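Local coordinates for protein ADP-ribosylating toxin CARDS (Mycoplasma pneumoniae, PDB 4TLV) that transfers the ADP-ribosyl group of NAD(+) to target proteins as the main virulence factor of this bacterium and causes vacuolization in mammalian cells, at residues K286-N298 with S308-Y320. Numbering follows the deposited sequence.
Sequences KTFMLQADPQNNN and SSFPQTIFFWDVY
Within the D2 beta-trefoil domain, strand 287-293 meets the extended chain leading into strand 315-317 at a single antiparallel bridge, the hydrogen-bonded pair Ala-292 and Gln-312. Ala-292 N gives a bond of 3.0 Å to Gln-312 O, and Gln-312 N returns one of 2.7 Å to Ala-292 O. On one side of this bridge a water donates to both Leu-290 O and Thr-313 O, bridging two acceptors that could not bond each other directly. The Phe-315 ring packs against Leu-290 and Ala-292 of the strand. Leu-290, with CG anti to the backbone N (chi1 -176°), sets CD2 over the middle of one face of the Phe-315 ring, a CH-pi contact 4.0 Å from its centroid. Ala-292 instead meets the ring at its edge, CB lying 3.8 Å from Phe-315 CZ. The extended side chain of Gln-291 runs alongside Pro-311 and Thr-313, pointing the same way, with Gln-291 OE1 3.3 Å from Pro-311 CB, while Pro-294 CG sits 3.6 Å from NE2 of Gln-312, whose side chain crosses the proline at about a right angle. Past the bridge, Asp-293 OD1 is gripped by two donors from opposite faces of the carboxylate plane: Ser-309 OG at 2.8 Å, on the syn side, and Gln-295 N at 2.8 Å, on the anti side. The second bond closes an Asx turn, which starts the reversal from strand 287-293 into its antiparallel neighbour 298-303, a beta-hairpin of the trefoil.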
loop_
_atom_site.group_PDB
_atom_site.type_symbol
_atom_site.label_atom_id
_atom_site.label_comp_id
_atom_site.label_asym_id
_atom_site.label_seq_id
_atom_site.Cartn_x
_atom_site.Cartn_y
_atom_site.Cartn_z
ATOM N N LYS A 286 -18.549 27.422 8.907
ATOM C CA LYS A 286 -18.166 26.997 10.242
ATOM C C LYS A 286 -16.898 26.155 10.173
ATOM O O LYS A 286 -16.686 25.418 9.210
ATOM C CB LYS A 286 -19.296 26.198 10.893
ATOM C CG LYS A 286 -20.511 27.049 11.251
ATOM C CD LYS A 286 -21.612 26.222 11.886
ATOM C CE LYS A 286 -22.805 27.100 12.235
ATOM N NZ LYS A 286 -23.858 26.356 12.978
ATOM N N THR A 287 -16.067 26.265 11.202
ATOM C CA THR A 287 -14.770 25.593 11.214
ATOM C C THR A 287 -14.711 24.551 12.314
ATOM O O THR A 287 -15.187 24.784 13.428
ATOM C CB THR A 287 -13.622 26.612 11.375
ATOM O OG1 THR A 287 -13.690 27.559 10.299
ATOM C CG2 THR A 287 -12.248 25.912 11.350
ATOM N N PHE A 288 -14.126 23.401 11.993
ATOM C CA PHE A 288 -14.060 22.286 12.923
ATOM C C PHE A 288 -12.671 21.688 12.987
ATOM O O PHE A 288 -11.922 21.715 12.012
ATOM C CB PHE A 288 -14.994 21.159 12.488
ATOM C CG PHE A 288 -16.439 21.565 12.355
ATOM C CD1 PHE A 288 -16.917 22.081 11.165
ATOM C CD2 PHE A 288 -17.314 21.412 13.414
ATOM C CE1 PHE A 288 -18.250 22.452 11.033
ATOM C CE2 PHE A 288 -18.651 21.779 13.286
ATOM C CZ PHE A 288 -19.116 22.297 12.089
ATOM N N MET A 289 -12.363 21.097 14.130
ATOM C CA MET A 289 -11.171 20.289 14.272
ATOM C C MET A 289 -11.569 18.822 14.216
ATOM O O MET A 289 -12.507 18.389 14.896
ATOM C CB MET A 289 -10.490 20.570 15.601
ATOM C CG MET A 289 -9.874 21.955 15.688
ATOM S SD MET A 289 -9.286 22.267 17.353
ATOM C CE MET A 289 -10.806 22.509 18.252
ATOM N N LEU A 290 -10.840 18.067 13.404
ATOM C CA LEU A 290 -10.984 16.626 13.349
ATOM C C LEU A 290 -10.412 16.015 14.622
ATOM O O LEU A 290 -9.306 16.378 15.038
ATOM C CB LEU A 290 -10.213 16.095 12.145
ATOM C CG LEU A 290 -10.331 14.602 11.872
ATOM C CD1 LEU A 290 -11.780 14.256 11.470
ATOM C CD2 LEU A 290 -9.351 14.216 10.770
ATOM N N GLN A 291 -11.151 15.095 15.244
ATOM C CA GLN A 291 -10.648 14.414 16.433
ATOM C C GLN A 291 -11.072 12.947 16.424
ATOM O O GLN A 291 -12.007 12.579 15.725
ATOM C CB GLN A 291 -11.152 15.119 17.705
ATOM C CG GLN A 291 -10.590 16.521 17.861
ATOM C CD GLN A 291 -11.028 17.202 19.113
ATOM O OE1 GLN A 291 -11.798 16.653 19.890
ATOM N NE2 GLN A 291 -10.534 18.421 19.327
ATOM N N ALA A 292 -10.381 12.104 17.186
ATOM C CA ALA A 292 -10.736 10.682 17.213
ATOM C C ALA A 292 -10.365 10.031 18.537
ATOM O O ALA A 292 -9.471 10.492 19.241
ATOM C CB ALA A 292 -10.104 9.921 16.015
ATOM N N ASP A 293 -11.058 8.950 18.881
ATOM C CA ASP A 293 -10.879 8.339 20.198
ATOM C C ASP A 293 -10.638 6.844 20.053
ATOM O O ASP A 293 -11.535 6.115 19.657
ATOM C CB ASP A 293 -12.125 8.574 21.063
ATOM C CG ASP A 293 -11.938 8.099 22.518
ATOM O OD1 ASP A 293 -11.071 7.236 22.773
ATOM O OD2 ASP A 293 -12.648 8.599 23.412
ATOM N N PRO A 294 -9.425 6.374 20.373
ATOM C CA PRO A 294 -9.136 4.941 20.180
ATOM C C PRO A 294 -9.889 4.038 21.151
ATOM O O PRO A 294 -9.904 2.825 20.950
ATOM C CB PRO A 294 -7.636 4.826 20.478
ATOM C CG PRO A 294 -7.120 6.221 20.508
ATOM C CD PRO A 294 -8.266 7.110 20.892
ATOM N N GLN A 295 -10.477 4.612 22.196
ATOM C CA GLN A 295 -11.247 3.824 23.159
ATOM C C GLN A 295 -12.523 3.250 22.526
ATOM O O GLN A 295 -12.967 2.158 22.876
ATOM C CB GLN A 295 -11.600 4.676 24.382
ATOM C CG GLN A 295 -12.145 3.881 25.580
ATOM C CD GLN A 295 -13.641 3.619 25.498
ATOM O OE1 GLN A 295 -14.382 4.550 24.889
ATOM N NE2 GLN A 295 -14.126 2.587 25.976
ATOM N N ASN A 296 -13.116 3.995 21.600
ATOM C CA ASN A 296 -14.328 3.534 20.923
ATOM C C ASN A 296 -14.240 3.664 19.404
ATOM O O ASN A 296 -15.237 3.496 18.703
ATOM C CB ASN A 296 -15.547 4.298 21.433
ATOM C CG ASN A 296 -15.363 5.802 21.361
ATOM O OD1 ASN A 296 -14.574 6.302 20.561
ATOM N ND2 ASN A 296 -16.089 6.534 22.210
ATOM N N ASN A 297 -13.050 3.980 18.907
ATOM C CA ASN A 297 -12.838 4.139 17.464
ATOM C C ASN A 297 -13.686 5.228 16.808
ATOM O O ASN A 297 -13.761 5.299 15.592
ATOM C CB ASN A 297 -13.007 2.802 16.721
ATOM C CG ASN A 297 -11.787 1.895 16.880
ATOM O OD1 ASN A 297 -10.724 2.342 17.308
ATOM N ND2 ASN A 297 -11.948 0.624 16.560
ATOM N N ASN A 298 -14.316 6.089 17.598
ATOM C CA ASN A 298 -15.104 7.170 17.001
ATOM C C ASN A 298 -14.225 8.257 16.369
ATOM O O ASN A 298 -13.155 8.578 16.883
ATOM C CB ASN A 298 -16.026 7.810 18.043
ATOM C CG ASN A 298 -17.209 6.919 18.405
ATOM O OD1 ASN A 298 -17.537 5.983 17.680
ATOM N ND2 ASN A 298 -17.857 7.221 19.522
ATOM N N SER A 308 -14.049 8.278 30.520
ATOM C CA SER A 308 -12.677 8.141 31.003
ATOM C C SER A 308 -11.686 7.865 29.863
ATOM O O SER A 308 -10.697 7.140 30.037
ATOM C CB SER A 308 -12.581 7.057 32.085
ATOM O OG SER A 308 -12.903 5.774 31.567
ATOM N N SER A 309 -11.968 8.439 28.695
ATOM C CA SER A 309 -10.984 8.502 27.621
ATOM C C SER A 309 -10.786 9.959 27.221
ATOM O O SER A 309 -11.261 10.873 27.908
ATOM C CB SER A 309 -11.408 7.665 26.416
ATOM O OG SER A 309 -10.340 7.576 25.481
ATOM N N PHE A 310 -10.083 10.179 26.117
ATOM C CA PHE A 310 -9.842 11.536 25.644
ATOM C C PHE A 310 -9.668 11.564 24.133
ATOM O O PHE A 310 -9.236 10.583 23.543
ATOM C CB PHE A 310 -8.626 12.154 26.347
ATOM C CG PHE A 310 -7.342 11.376 26.168
ATOM C CD1 PHE A 310 -7.068 10.272 26.965
ATOM C CD2 PHE A 310 -6.410 11.760 25.210
ATOM C CE1 PHE A 310 -5.881 9.555 26.815
ATOM C CE2 PHE A 310 -5.218 11.054 25.045
ATOM C CZ PHE A 310 -4.953 9.946 25.853
ATOM N N PRO A 311 -10.008 12.698 23.507
ATOM C CA PRO A 311 -9.891 12.823 22.054
ATOM C C PRO A 311 -8.432 13.004 21.667
ATOM O O PRO A 311 -7.681 13.674 22.374
ATOM C CB PRO A 311 -10.680 14.104 21.737
ATOM C CG PRO A 311 -11.364 14.507 23.027
ATOM C CD PRO A 311 -10.540 13.920 24.128
ATOM N N GLN A 312 -8.027 12.399 20.560
ATOM C CA GLN A 312 -6.682 12.618 20.054
ATOM C C GLN A 312 -6.790 13.449 18.771
ATOM O O GLN A 312 -7.773 13.344 18.044
ATOM C CB GLN A 312 -5.966 11.278 19.875
ATOM C CG GLN A 312 -5.674 10.622 21.244
ATOM C CD GLN A 312 -4.926 9.306 21.132
ATOM O OE1 GLN A 312 -4.376 8.982 20.085
ATOM N NE2 GLN A 312 -4.899 8.544 22.222
ATOM N N THR A 313 -5.795 14.291 18.528
ATOM C CA THR A 313 -5.973 15.429 17.640
ATOM C C THR A 313 -4.950 15.481 16.512
ATOM O O THR A 313 -5.100 16.277 15.595
ATOM C CB THR A 313 -5.874 16.758 18.422
ATOM O OG1 THR A 313 -4.534 16.933 18.905
ATOM C CG2 THR A 313 -6.832 16.778 19.615
ATOM N N ILE A 314 -3.902 14.668 16.589
ATOM C CA ILE A 314 -2.853 14.733 15.572
ATOM C C ILE A 314 -2.985 13.603 14.552
ATOM O O ILE A 314 -3.014 12.427 14.914
ATOM C CB ILE A 314 -1.435 14.694 16.190
ATOM C CG1 ILE A 314 -1.254 15.824 17.227
ATOM C CG2 ILE A 314 -0.359 14.696 15.072
ATOM C CD1 ILE A 314 -1.518 17.270 16.689
ATOM N N PHE A 315 -3.047 13.977 13.276
ATOM C CA PHE A 315 -3.198 13.019 12.186
ATOM C C PHE A 315 -2.132 13.250 11.126
ATOM O O PHE A 315 -1.548 14.330 11.048
ATOM C CB PHE A 315 -4.578 13.131 11.521
ATOM C CG PHE A 315 -5.731 12.861 12.464
ATOM C CD1 PHE A 315 -6.192 13.862 13.307
ATOM C CD2 PHE A 315 -6.337 11.619 12.509
ATOM C CE1 PHE A 315 -7.241 13.636 14.183
ATOM C CE2 PHE A 315 -7.395 11.375 13.389
ATOM C CZ PHE A 315 -7.845 12.394 14.229
ATOM N N PHE A 316 -1.882 12.224 10.318
ATOM C CA PHE A 316 -1.057 12.389 9.131
ATOM C C PHE A 316 -1.624 11.569 7.988
ATOM O O PHE A 316 -2.328 10.581 8.205
ATOM C CB PHE A 316 0.414 12.031 9.412
ATOM C CG PHE A 316 0.635 10.604 9.845
ATOM C CD1 PHE A 316 0.793 9.600 8.896
ATOM C CD2 PHE A 316 0.759 10.279 11.189
ATOM C CE1 PHE A 316 1.023 8.280 9.287
ATOM C CE2 PHE A 316 0.998 8.961 11.591
ATOM C CZ PHE A 316 1.117 7.961 10.631
ATOM N N TRP A 317 -1.317 11.992 6.767
ATOM C CA TRP A 317 -1.763 11.312 5.567
ATOM C C TRP A 317 -0.507 10.642 5.012
ATOM O O TRP A 317 0.491 11.322 4.763
ATOM C CB TRP A 317 -2.318 12.353 4.591
ATOM C CG TRP A 317 -2.929 11.812 3.314
ATOM C CD1 TRP A 317 -3.654 10.666 3.163
ATOM C CD2 TRP A 317 -2.882 12.432 2.033
ATOM N NE1 TRP A 317 -4.038 10.517 1.839
ATOM C CE2 TRP A 317 -3.588 11.602 1.134
ATOM C CE3 TRP A 317 -2.306 13.618 1.550
ATOM C CZ2 TRP A 317 -3.711 11.906 -0.223
ATOM C CZ3 TRP A 317 -2.446 13.927 0.215
ATOM C CH2 TRP A 317 -3.140 13.069 -0.662
ATOM N N ASP A 318 -0.543 9.322 4.843
ATOM C CA ASP A 318 0.652 8.576 4.413
ATOM C C ASP A 318 0.618 8.133 2.941
ATOM O O ASP A 318 -0.346 8.386 2.227
ATOM C CB ASP A 318 0.944 7.385 5.356
ATOM C CG ASP A 318 -0.040 6.214 5.181
ATOM O OD1 ASP A 318 -0.712 6.097 4.134
ATOM O OD2 ASP A 318 -0.123 5.385 6.108
ATOM N N VAL A 319 1.686 7.476 2.488
ATOM C CA VAL A 319 1.834 7.147 1.074
ATOM C C VAL A 319 0.935 6.001 0.622
ATOM O O VAL A 319 0.816 5.756 -0.579
ATOM C CB VAL A 319 3.288 6.773 0.732
ATOM C CG1 VAL A 319 4.150 8.044 0.624
ATOM C CG2 VAL A 319 3.838 5.803 1.785
ATOM N N TYR A 320 0.287 5.330 1.576
ATOM C CA TYR A 320 -0.760 4.352 1.243
ATOM C C TYR A 320 -2.106 5.062 1.145
ATOM O O TYR A 320 -3.138 4.427 0.963
ATOM C CB TYR A 320 -0.830 3.248 2.313
ATOM C CG TYR A 320 0.420 2.407 2.363
ATOM C CD1 TYR A 320 0.676 1.456 1.390
ATOM C CD2 TYR A 320 1.348 2.577 3.366
ATOM C CE1 TYR A 320 1.846 0.695 1.417
ATOM C CE2 TYR A 320 2.508 1.826 3.398
ATOM C CZ TYR A 320 2.748 0.888 2.416
ATOM O OH TYR A 320 3.898 0.130 2.460
HETATM O O HOH W 1 -7.091 17.855 14.736
#